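PmbA-related protein (Thermotoga maritima, PDB 1VL4) is of uncertain function but probably acts as a metallopeptidase of the PmbA/TldD type. Local coordinates at residues R21-A26 against V33-L38; N29-Q34 against K86-A91; M248-P253 against G383-F388; V366-V371 against I406-N411. All blocks are in the same frame, centred on the assembly; numbering follows the deposited sequence.

Contact 1 (R21-A26 against V33-L38); sequences RLFALA and VQISFL
Helix 15-29 and strand 32-48 pack as an antiparallel helix-strand pair on the six-stranded antiparallel sheet, with Leu22, Phe23 and Ala26 pressed on Val33 and Ile35. The axes of the two short segments run at 160° to each other and approach to 8.8 Å. Ala26 and Val33 have the nearest CA atoms, close to the turn that joins helix to strand. Val33 makes the first group of contacts. Its chi1 of 70° sets CG1 between the backbone N and the carbonyl carbon. From there CG1 reaches Phe23 CD1 at 3.5 Å and Ala26 CB at 3.7 Å. Ile35, two residues on, sends CD1 to the helix. This methyl meets Leu22 CD1 at 3.4 Å, a tight fit for two carbons, and Phe23 CE1 at 3.7 Å. CD1 and CE1 of Phe23 therefore link the two strand residues, and both aliphatic groups approach the ring at a slant. With an alanine here the ring is gone, and Val33 CG1 and Ile35 CD1 would probably lose the cover they share, opening a gap near Thr166 and Thr168. The strand backbone bonds to its own sheet, for example Gln34 with Lys66 and Ile35 with Thr166. No hydrogen bond crosses between the segments, so helix and strand are held against each other here by the fit of apolar groups.

Contact 2 (N29-Q34 against K86-A91); sequences NGVEVQ and KCFEEA
Asn29 and Val31 meet the ring of Phe88 from different directions, where the turn after helix 15-29 packs against helix 84-93. A Schellman motif ends the first helix, and Gly30 leaves it with a positive phi of 67°. The chain then passes through Val31 into strand 32-48. Phe88 holds CG anti to its backbone N, at a chi1 of 173°, and this carries the ring to the turn. The outer end of the ring does the touching. Val31 comes from the opposite direction and sets CG2 at the ring edge, near its plane, 3.9 Å from Phe88 CE2. The side chain of Asn29 slants across the ring instead. Its amide plane is tilted 42° from the ring plane, and its CB lies 3.9 Å from Phe88 CZ. The amide nitrogen has its polar partner one turn back, where ND2 donates to the carbonyl O of Leu25. That bond helps hold the amide in its slanted place beside the ring. Leu22 and Leu25 of helix 15-29 also touch Phe88, which is buried. The nearest approach between the segments is Asn29 ND2 to Phe88 CE1, at 3.6 Å.

Contact 3 (M248-P253 against G383-F388); sequences MEMFIP and GEFSLF
Met250 starts with CG between its backbone N and carbonyl carbon, chi1 86°, runs extended through chi2, and bends at chi3, -74°. The bend brings the sulfur beside Phe385 and the methyl over the backbone of Gly383 and Glu384. Met250 CE lies 3.3 Å from Gly383 O and 3.7 Å from Glu384 O. Met250 SD is 4.1 Å from Phe385 CB and 4.2 Å from Phe385 CD2. The two side chains cross at about a right angle. The sulfur sits 5.3 Å from the centre of the Phe385 ring and 60° off the ring normal, an oblique Met-aromatic contact. The backbone under the methyl is a G1 beta bulge, in which Gly383 and Glu384 both face Asn379. Glycine suits the first position, because a CB there would be jammed against the preceding carbonyl O. An alanine in place of Met250 removes both sulfur and methyl, and would probably leave the Phe385 ring without its sulfur neighbour and the bulge carbonyls without their apolar cover. Only Met250 of segment 248-253 touches the strand segment. Its own carbonyl O is hydrogen-bonded to Ser380 OG. Helix 412-417 closes the same buried site, with Phe412 against Met250 and Leu415 against Phe385. The contact thus joins the 3-10 turn 248-250 to the start of strand 384-395, which pairs with strands 365-372 and 406-411.

Contact 4 (V366-V371 against I406-N411); sequences VVITEV and ITISGN
Segments 366-371 and 406-411 are strands that cross at 84°, their axes 9.5 Å apart at closest approach, with Ile368 and Val371 in touch with Ile406 and Ile408. The nearest CA atoms, those of Val371 and Ile408, are 8.6 Å apart, and no hydrogen bond joins the two segments. Ile408 holds the middle of the contact. Its CG1 lies between the backbone N and the carbonyl carbon, chi1 56°, and the chain then runs extended to CD1. This methyl reaches Val371 CG1 at 3.8 Å, and the two side chains cross at about a right angle. Ile408 and Ile368 also approach tip to tip, through Ile408 CG2 and Ile368 CD1, but the modelled spacing of that pair is too short to be trusted. Ile406 adds a looser touch, with CD1 4.4 Å from Ile368 CG1. Both strands belong to the mixed sheet of the C-terminal region, and each pairs antiparallel with strand 384-395. Phe385 and Met239 also touch Ile408, and Val237 touches Ile368. Strand 365-372 carries a classic beta bulge, where Thr369 and Glu370 both face Lys390. Val371, just past the bulge, touches the other strand through CG1 alone. At the far end of the other strand, Asn411 is the N-cap of helix 412-417, its OD1 accepting from Leu413 N.

All four contacts are buried, and no hydrogen bond crosses between the paired segments of any of them. Contacts 1 and 2 share Val33 and Gln34 and lie 7 Å apart between centres. Their helices 15-29 and 84-93 touch through Leu22 and Phe88. Contacts 3 and 4 are 12 Å apart between centres and reach one mixed sheet. They are tied by Leu387 N to Ile408 O and by Glu384 to Asn411. The two pairs are far apart, with contacts 1 and 4 about 49 Å between centres. The side chains of contacts 1 and 4 meet through aliphatic and aromatic carbon, whereas contact 2 adds an amide and contact 3 a sulfur and backbone carbonyls.

Contact 1 (R21-A26 against V33-L38)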
# COMPACT_ATOMS: atom_id res chain seq x y z
N ARG A 21 -26.44 -23.39 5.26
CA ARG A 21 -26.99 -22.77 6.46
C ARG A 21 -27.40 -21.34 6.14
O ARG A 21 -28.49 -20.90 6.48
CB ARG A 21 -25.97 -22.73 7.61
CG ARG A 21 -25.63 -24.06 8.37
CD ARG A 21 -26.66 -24.46 9.47
NE ARG A 21 -27.00 -23.45 10.50
CZ ARG A 21 -28.05 -22.61 10.45
NH1 ARG A 21 -28.87 -22.57 9.40
NH2 ARG A 21 -28.27 -21.77 11.47
N LEU A 22 -26.48 -20.61 5.49
CA LEU A 22 -26.71 -19.21 5.11
C LEU A 22 -27.91 -19.02 4.18
O LEU A 22 -28.71 -18.10 4.40
CB LEU A 22 -25.46 -18.63 4.45
CG LEU A 22 -24.29 -18.20 5.36
CD1 LEU A 22 -23.20 -17.65 4.46
CD2 LEU A 22 -24.72 -17.17 6.39
N PHE A 23 -28.03 -19.86 3.14
CA PHE A 23 -29.20 -19.79 2.25
C PHE A 23 -30.52 -20.06 2.98
O PHE A 23 -31.53 -19.42 2.73
CB PHE A 23 -29.06 -20.76 1.09
CG PHE A 23 -28.10 -20.33 0.02
CD1 PHE A 23 -27.08 -19.39 0.24
CD2 PHE A 23 -28.22 -20.88 -1.25
CE1 PHE A 23 -26.20 -19.05 -0.80
CE2 PHE A 23 -27.37 -20.54 -2.26
CZ PHE A 23 -26.37 -19.63 -2.06
N ALA A 24 -30.52 -21.02 3.90
CA ALA A 24 -31.71 -21.29 4.70
C ALA A 24 -32.08 -20.07 5.59
O ALA A 24 -33.24 -19.64 5.65
CB ALA A 24 -31.45 -22.53 5.56
N LEU A 25 -31.07 -19.48 6.23
CA LEU A 25 -31.28 -18.24 6.99
C LEU A 25 -31.86 -17.13 6.15
O LEU A 25 -32.76 -16.43 6.61
CB LEU A 25 -30.00 -17.76 7.66
CG LEU A 25 -29.64 -18.48 8.95
CD1 LEU A 25 -28.15 -18.38 9.19
CD2 LEU A 25 -30.42 -17.89 10.10
N ALA A 26 -31.36 -16.98 4.94
CA ALA A 26 -31.84 -15.93 4.03
C ALA A 26 -33.33 -16.04 3.78
O ALA A 26 -34.12 -15.08 3.96
CB ALA A 26 -31.07 -15.96 2.70
N VAL A 33 -29.04 -13.69 -0.12
CA VAL A 33 -27.64 -13.72 0.31
C VAL A 33 -26.74 -14.16 -0.83
O VAL A 33 -27.12 -14.95 -1.73
CB VAL A 33 -27.43 -14.59 1.60
CG1 VAL A 33 -27.63 -16.09 1.30
CG2 VAL A 33 -26.09 -14.35 2.21
N GLN A 34 -25.54 -13.56 -0.82
CA GLN A 34 -24.47 -13.89 -1.74
C GLN A 34 -23.19 -14.14 -0.97
O GLN A 34 -22.85 -13.41 -0.04
CB GLN A 34 -24.27 -12.80 -2.77
CG GLN A 34 -23.16 -13.04 -3.74
CD GLN A 34 -23.23 -12.05 -4.92
OE1 GLN A 34 -23.98 -12.23 -5.87
NE2 GLN A 34 -22.50 -10.96 -4.79
N ILE A 35 -22.51 -15.21 -1.35
CA ILE A 35 -21.29 -15.65 -0.71
C ILE A 35 -20.18 -15.72 -1.75
O ILE A 35 -20.31 -16.36 -2.80
CB ILE A 35 -21.44 -17.03 -0.04
CG1 ILE A 35 -22.67 -17.07 0.84
CG2 ILE A 35 -20.16 -17.33 0.77
CD1 ILE A 35 -23.11 -18.49 1.14
N SER A 36 -19.10 -15.00 -1.48
CA SER A 36 -17.95 -14.99 -2.33
C SER A 36 -16.78 -15.61 -1.53
O SER A 36 -16.49 -15.24 -0.36
CB SER A 36 -17.62 -13.57 -2.79
OG SER A 36 -18.72 -12.99 -3.47
N PHE A 37 -16.10 -16.54 -2.17
CA PHE A 37 -15.04 -17.33 -1.57
C PHE A 37 -13.79 -17.15 -2.44
O PHE A 37 -13.84 -17.16 -3.68
CB PHE A 37 -15.59 -18.76 -1.45
CG PHE A 37 -14.56 -19.87 -1.22
CD1 PHE A 37 -13.53 -20.12 -2.15
CD2 PHE A 37 -14.72 -20.75 -0.16
CE1 PHE A 37 -12.61 -21.16 -1.98
CE2 PHE A 37 -13.81 -21.82 0.04
CZ PHE A 37 -12.74 -22.01 -0.89
N LEU A 38 -12.66 -16.89 -1.78
CA LEU A 38 -11.38 -16.67 -2.44
C LEU A 38 -10.37 -17.46 -1.66
O LEU A 38 -10.29 -17.29 -0.46
CB LEU A 38 -10.99 -15.20 -2.40
CG LEU A 38 -9.68 -14.87 -3.15
CD1 LEU A 38 -9.76 -15.21 -4.60
CD2 LEU A 38 -9.34 -13.39 -2.97

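Contact 2 (N29-Q34 against K86-A91)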
# COMPACT_ATOMS: atom_id res chain seq x y z
N ASN A 29 -35.48 -15.14 6.58
CA ASN A 29 -35.55 -13.71 6.93
C ASN A 29 -36.05 -12.76 5.82
O ASN A 29 -36.14 -11.54 6.01
CB ASN A 29 -34.19 -13.27 7.51
CG ASN A 29 -33.97 -13.81 8.94
OD1 ASN A 29 -34.39 -13.19 9.91
ND2 ASN A 29 -33.32 -14.99 9.07
N GLY A 30 -36.45 -13.32 4.68
CA GLY A 30 -36.93 -12.50 3.57
C GLY A 30 -35.83 -11.62 2.94
O GLY A 30 -36.10 -10.51 2.50
N VAL A 31 -34.61 -12.12 2.90
CA VAL A 31 -33.52 -11.45 2.20
C VAL A 31 -32.86 -12.39 1.20
O VAL A 31 -33.10 -13.61 1.22
CB VAL A 31 -32.47 -10.91 3.22
CG1 VAL A 31 -33.15 -10.01 4.23
CG2 VAL A 31 -31.72 -12.04 3.93
N GLU A 32 -32.04 -11.83 0.30
CA GLU A 32 -31.19 -12.64 -0.54
C GLU A 32 -29.82 -12.65 0.14
O GLU A 32 -29.52 -11.76 0.94
CB GLU A 32 -31.04 -12.10 -1.97
CG GLU A 32 -32.35 -11.72 -2.64
CD GLU A 32 -33.24 -12.91 -2.91
OE1 GLU A 32 -32.76 -14.06 -2.82
OE2 GLU A 32 -34.43 -12.68 -3.21
N VAL A 33 -29.04 -13.69 -0.12
CA VAL A 33 -27.64 -13.72 0.31
C VAL A 33 -26.74 -14.16 -0.83
O VAL A 33 -27.12 -14.95 -1.73
CB VAL A 33 -27.43 -14.59 1.60
CG1 VAL A 33 -27.63 -16.09 1.30
CG2 VAL A 33 -26.09 -14.35 2.21
N GLN A 34 -25.54 -13.56 -0.82
CA GLN A 34 -24.47 -13.89 -1.74
C GLN A 34 -23.19 -14.14 -0.97
O GLN A 34 -22.85 -13.41 -0.04
CB GLN A 34 -24.27 -12.80 -2.77
CG GLN A 34 -23.16 -13.04 -3.74
CD GLN A 34 -23.23 -12.05 -4.92
OE1 GLN A 34 -23.98 -12.23 -5.87
NE2 GLN A 34 -22.50 -10.96 -4.79
N LYS A 86 -24.14 -16.40 13.19
CA LYS A 86 -23.49 -15.16 13.65
C LYS A 86 -23.03 -14.30 12.49
O LYS A 86 -23.26 -13.10 12.49
CB LYS A 86 -22.32 -15.47 14.62
CG LYS A 86 -22.84 -16.08 15.88
CD LYS A 86 -21.79 -16.49 16.92
CE LYS A 86 -22.50 -17.16 18.12
NZ LYS A 86 -21.92 -16.77 19.43
N CYS A 87 -22.37 -14.91 11.51
CA CYS A 87 -22.00 -14.21 10.28
C CYS A 87 -23.18 -13.54 9.55
O CYS A 87 -23.09 -12.38 9.14
CB CYS A 87 -21.37 -15.19 9.32
SG CYS A 87 -19.73 -15.71 9.83
N PHE A 88 -24.27 -14.29 9.40
CA PHE A 88 -25.46 -13.79 8.77
C PHE A 88 -26.04 -12.63 9.57
O PHE A 88 -26.35 -11.58 9.01
CB PHE A 88 -26.47 -14.94 8.57
CG PHE A 88 -27.81 -14.49 8.08
CD1 PHE A 88 -28.79 -14.11 8.98
CD2 PHE A 88 -28.08 -14.44 6.70
CE1 PHE A 88 -30.05 -13.70 8.56
CE2 PHE A 88 -29.34 -14.02 6.27
CZ PHE A 88 -30.32 -13.64 7.21
N GLU A 89 -26.17 -12.81 10.87
CA GLU A 89 -26.73 -11.79 11.73
C GLU A 89 -25.88 -10.50 11.70
O GLU A 89 -26.42 -9.38 11.74
CB GLU A 89 -26.92 -12.30 13.16
CG GLU A 89 -27.97 -13.45 13.33
CD GLU A 89 -29.42 -13.10 12.90
OE1 GLU A 89 -29.77 -11.90 12.76
OE2 GLU A 89 -30.23 -14.06 12.73
N GLU A 90 -24.58 -10.65 11.57
CA GLU A 90 -23.67 -9.52 11.45
C GLU A 90 -23.92 -8.77 10.15
O GLU A 90 -24.04 -7.54 10.13
CB GLU A 90 -22.23 -10.02 11.54
CG GLU A 90 -21.18 -8.94 11.64
CD GLU A 90 -21.16 -8.18 12.97
OE1 GLU A 90 -21.91 -8.47 13.93
OE2 GLU A 90 -20.39 -7.23 13.03
N ALA A 91 -24.05 -9.49 9.05
CA ALA A 91 -24.29 -8.86 7.72
C ALA A 91 -25.65 -8.17 7.73
O ALA A 91 -25.80 -7.07 7.20
CB ALA A 91 -24.25 -9.89 6.62

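Contact 3 (M248-P253 against G383-F388)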
# COMPACT_ATOMS: atom_id res chain seq x y z
N MET A 248 -0.57 3.07 -20.16
CA MET A 248 -1.95 2.71 -20.47
C MET A 248 -2.81 2.53 -19.22
O MET A 248 -4.03 2.55 -19.30
CB MET A 248 -2.03 1.34 -21.19
CG MET A 248 -1.76 1.36 -22.63
SD MET A 248 -1.62 -0.37 -23.15
CE MET A 248 -3.28 -1.01 -23.11
N GLU A 249 -2.19 2.18 -18.10
CA GLU A 249 -2.94 2.02 -16.87
C GLU A 249 -3.72 3.26 -16.50
O GLU A 249 -4.77 3.14 -15.85
CB GLU A 249 -2.00 1.64 -15.73
CG GLU A 249 -1.36 0.29 -16.07
CD GLU A 249 -1.29 -0.58 -14.90
OE1 GLU A 249 -0.36 -0.35 -14.09
OE2 GLU A 249 -2.19 -1.47 -14.77
N MET A 250 -3.24 4.43 -16.91
CA MET A 250 -3.98 5.67 -16.58
C MET A 250 -5.29 5.82 -17.39
O MET A 250 -6.12 6.67 -17.11
CB MET A 250 -3.06 6.86 -16.71
CG MET A 250 -2.94 7.48 -18.11
SD MET A 250 -1.85 8.94 -18.03
CE MET A 250 -2.90 10.17 -17.23
N PHE A 251 -5.48 4.94 -18.37
CA PHE A 251 -6.72 4.93 -19.14
C PHE A 251 -7.84 4.21 -18.37
O PHE A 251 -9.02 4.41 -18.61
CB PHE A 251 -6.45 4.21 -20.46
CG PHE A 251 -7.52 4.41 -21.50
CD1 PHE A 251 -7.93 5.68 -21.87
CD2 PHE A 251 -8.10 3.33 -22.12
CE1 PHE A 251 -8.93 5.85 -22.85
CE2 PHE A 251 -9.06 3.48 -23.09
CZ PHE A 251 -9.48 4.74 -23.47
N ILE A 252 -7.46 3.37 -17.43
CA ILE A 252 -8.42 2.46 -16.80
C ILE A 252 -9.51 3.21 -15.97
O ILE A 252 -10.70 2.99 -16.21
CB ILE A 252 -7.69 1.35 -16.02
CG1 ILE A 252 -7.07 0.34 -17.00
CG2 ILE A 252 -8.64 0.69 -15.00
CD1 ILE A 252 -6.15 -0.75 -16.32
N PRO A 253 -9.11 4.14 -15.07
CA PRO A 253 -10.16 4.94 -14.41
C PRO A 253 -11.06 5.76 -15.35
O PRO A 253 -12.24 5.96 -15.07
CB PRO A 253 -9.36 5.86 -13.47
CG PRO A 253 -7.99 5.24 -13.33
CD PRO A 253 -7.75 4.47 -14.59
N GLY A 383 -6.27 13.62 -17.41
CA GLY A 383 -5.48 12.98 -18.47
C GLY A 383 -4.02 13.39 -18.47
O GLY A 383 -3.18 12.77 -19.17
N GLU A 384 -3.68 14.41 -17.68
CA GLU A 384 -2.34 14.97 -17.70
C GLU A 384 -1.37 14.05 -17.01
O GLU A 384 -1.69 13.41 -16.00
CB GLU A 384 -2.31 16.34 -17.02
CG GLU A 384 -3.12 17.40 -17.69
CD GLU A 384 -2.62 17.71 -19.08
OE1 GLU A 384 -1.39 17.91 -19.25
OE2 GLU A 384 -3.46 17.77 -19.98
N PHE A 385 -0.17 13.97 -17.59
CA PHE A 385 0.94 13.23 -17.03
C PHE A 385 2.20 14.05 -17.20
O PHE A 385 2.28 14.88 -18.10
CB PHE A 385 1.09 11.80 -17.64
CG PHE A 385 1.49 11.78 -19.13
CD1 PHE A 385 2.83 11.85 -19.51
CD2 PHE A 385 0.53 11.67 -20.12
CE1 PHE A 385 3.20 11.84 -20.84
CE2 PHE A 385 0.89 11.65 -21.46
CZ PHE A 385 2.22 11.74 -21.82
N SER A 386 3.13 13.81 -16.28
CA SER A 386 4.50 14.35 -16.30
C SER A 386 5.38 13.33 -15.57
O SER A 386 5.26 13.11 -14.36
CB SER A 386 4.58 15.68 -15.57
OG SER A 386 5.92 16.11 -15.56
N LEU A 387 6.25 12.67 -16.31
CA LEU A 387 6.83 11.41 -15.89
C LEU A 387 8.29 11.38 -16.25
O LEU A 387 8.67 11.75 -17.38
CB LEU A 387 6.12 10.24 -16.60
CG LEU A 387 4.64 9.99 -16.27
CD1 LEU A 387 4.07 9.00 -17.26
CD2 LEU A 387 4.43 9.52 -14.82
N PHE A 388 9.11 10.94 -15.31
CA PHE A 388 10.48 10.61 -15.60
C PHE A 388 10.49 9.44 -16.56
O PHE A 388 9.60 8.59 -16.53
CB PHE A 388 11.25 10.24 -14.35
CG PHE A 388 11.38 11.35 -13.36
CD1 PHE A 388 10.39 11.60 -12.43
CD2 PHE A 388 12.51 12.13 -13.34
CE1 PHE A 388 10.52 12.62 -11.51
CE2 PHE A 388 12.65 13.14 -12.42
CZ PHE A 388 11.65 13.38 -11.50

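Contact 4 (V366-V371 against I406-N411)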
# COMPACT_ATOMS: atom_id res chain seq x y z
N VAL A 366 12.88 10.26 -30.47
CA VAL A 366 13.15 9.64 -29.19
C VAL A 366 12.47 8.28 -29.10
O VAL A 366 11.34 8.12 -29.53
CB VAL A 366 12.63 10.50 -28.04
CG1 VAL A 366 12.92 9.81 -26.69
CG2 VAL A 366 13.27 11.89 -28.09
N VAL A 367 13.19 7.31 -28.55
CA VAL A 367 12.61 6.04 -28.14
C VAL A 367 12.48 6.08 -26.60
O VAL A 367 13.43 6.36 -25.91
CB VAL A 367 13.47 4.84 -28.56
CG1 VAL A 367 12.97 3.54 -27.88
CG2 VAL A 367 13.49 4.69 -30.10
N ILE A 368 11.28 5.85 -26.09
CA ILE A 368 11.09 5.75 -24.66
C ILE A 368 10.77 4.31 -24.32
O ILE A 368 9.80 3.74 -24.82
CB ILE A 368 10.04 6.77 -24.16
CG1 ILE A 368 10.74 8.13 -24.03
CG2 ILE A 368 9.42 6.38 -22.77
CD1 ILE A 368 9.83 9.22 -24.20
N THR A 369 11.63 3.74 -23.48
CA THR A 369 11.57 2.31 -23.11
C THR A 369 10.96 2.05 -21.74
O THR A 369 10.44 0.98 -21.52
CB THR A 369 12.96 1.67 -23.09
OG1 THR A 369 13.83 2.45 -22.25
CG2 THR A 369 13.54 1.61 -24.51
N GLU A 370 11.05 3.02 -20.84
CA GLU A 370 10.45 2.90 -19.51
C GLU A 370 9.99 4.26 -19.03
O GLU A 370 10.61 5.29 -19.35
CB GLU A 370 11.46 2.32 -18.51
CG GLU A 370 12.19 1.02 -18.99
CD GLU A 370 11.28 -0.19 -19.03
OE1 GLU A 370 10.13 -0.10 -18.50
OE2 GLU A 370 11.71 -1.22 -19.60
N VAL A 371 8.89 4.27 -18.28
CA VAL A 371 8.43 5.46 -17.52
C VAL A 371 8.36 5.17 -16.00
O VAL A 371 8.15 4.06 -15.58
CB VAL A 371 7.06 5.95 -18.03
CG1 VAL A 371 7.19 6.59 -19.40
CG2 VAL A 371 6.03 4.82 -18.08
N ILE A 406 15.54 12.55 -18.62
CA ILE A 406 14.45 13.16 -19.35
C ILE A 406 13.10 12.95 -18.68
O ILE A 406 12.87 11.96 -17.98
CB ILE A 406 14.39 12.71 -20.82
CG1 ILE A 406 14.42 11.19 -20.94
CG2 ILE A 406 15.54 13.38 -21.58
CD1 ILE A 406 13.82 10.70 -22.24
N THR A 407 12.24 13.93 -18.88
CA THR A 407 10.87 13.88 -18.48
C THR A 407 10.00 13.98 -19.74
O THR A 407 10.28 14.77 -20.64
CB THR A 407 10.54 15.05 -17.51
OG1 THR A 407 11.19 14.81 -16.26
CG2 THR A 407 9.03 15.18 -17.27
N ILE A 408 8.95 13.19 -19.77
CA ILE A 408 7.94 13.37 -20.78
C ILE A 408 6.69 13.86 -20.11
O ILE A 408 6.39 13.49 -18.96
CB ILE A 408 7.64 12.07 -21.57
CG1 ILE A 408 7.26 10.93 -20.65
CG2 ILE A 408 8.85 11.69 -22.45
CD1 ILE A 408 6.73 9.75 -21.39
N SER A 409 5.95 14.67 -20.85
CA SER A 409 4.68 15.18 -20.39
C SER A 409 3.69 15.33 -21.54
O SER A 409 4.06 15.45 -22.69
CB SER A 409 4.88 16.51 -19.70
OG SER A 409 5.26 17.47 -20.66
N GLY A 410 2.41 15.31 -21.19
CA GLY A 410 1.36 15.54 -22.13
C GLY A 410 0.05 15.19 -21.49
O GLY A 410 -0.06 15.13 -20.25
N ASN A 411 -0.95 14.99 -22.34
CA ASN A 411 -2.23 14.44 -21.96
C ASN A 411 -2.38 13.11 -22.67
O ASN A 411 -2.20 13.05 -23.88
CB ASN A 411 -3.37 15.36 -22.39
CG ASN A 411 -4.71 14.96 -21.79
OD1 ASN A 411 -5.34 13.96 -22.20
ND2 ASN A 411 -5.16 15.73 -20.81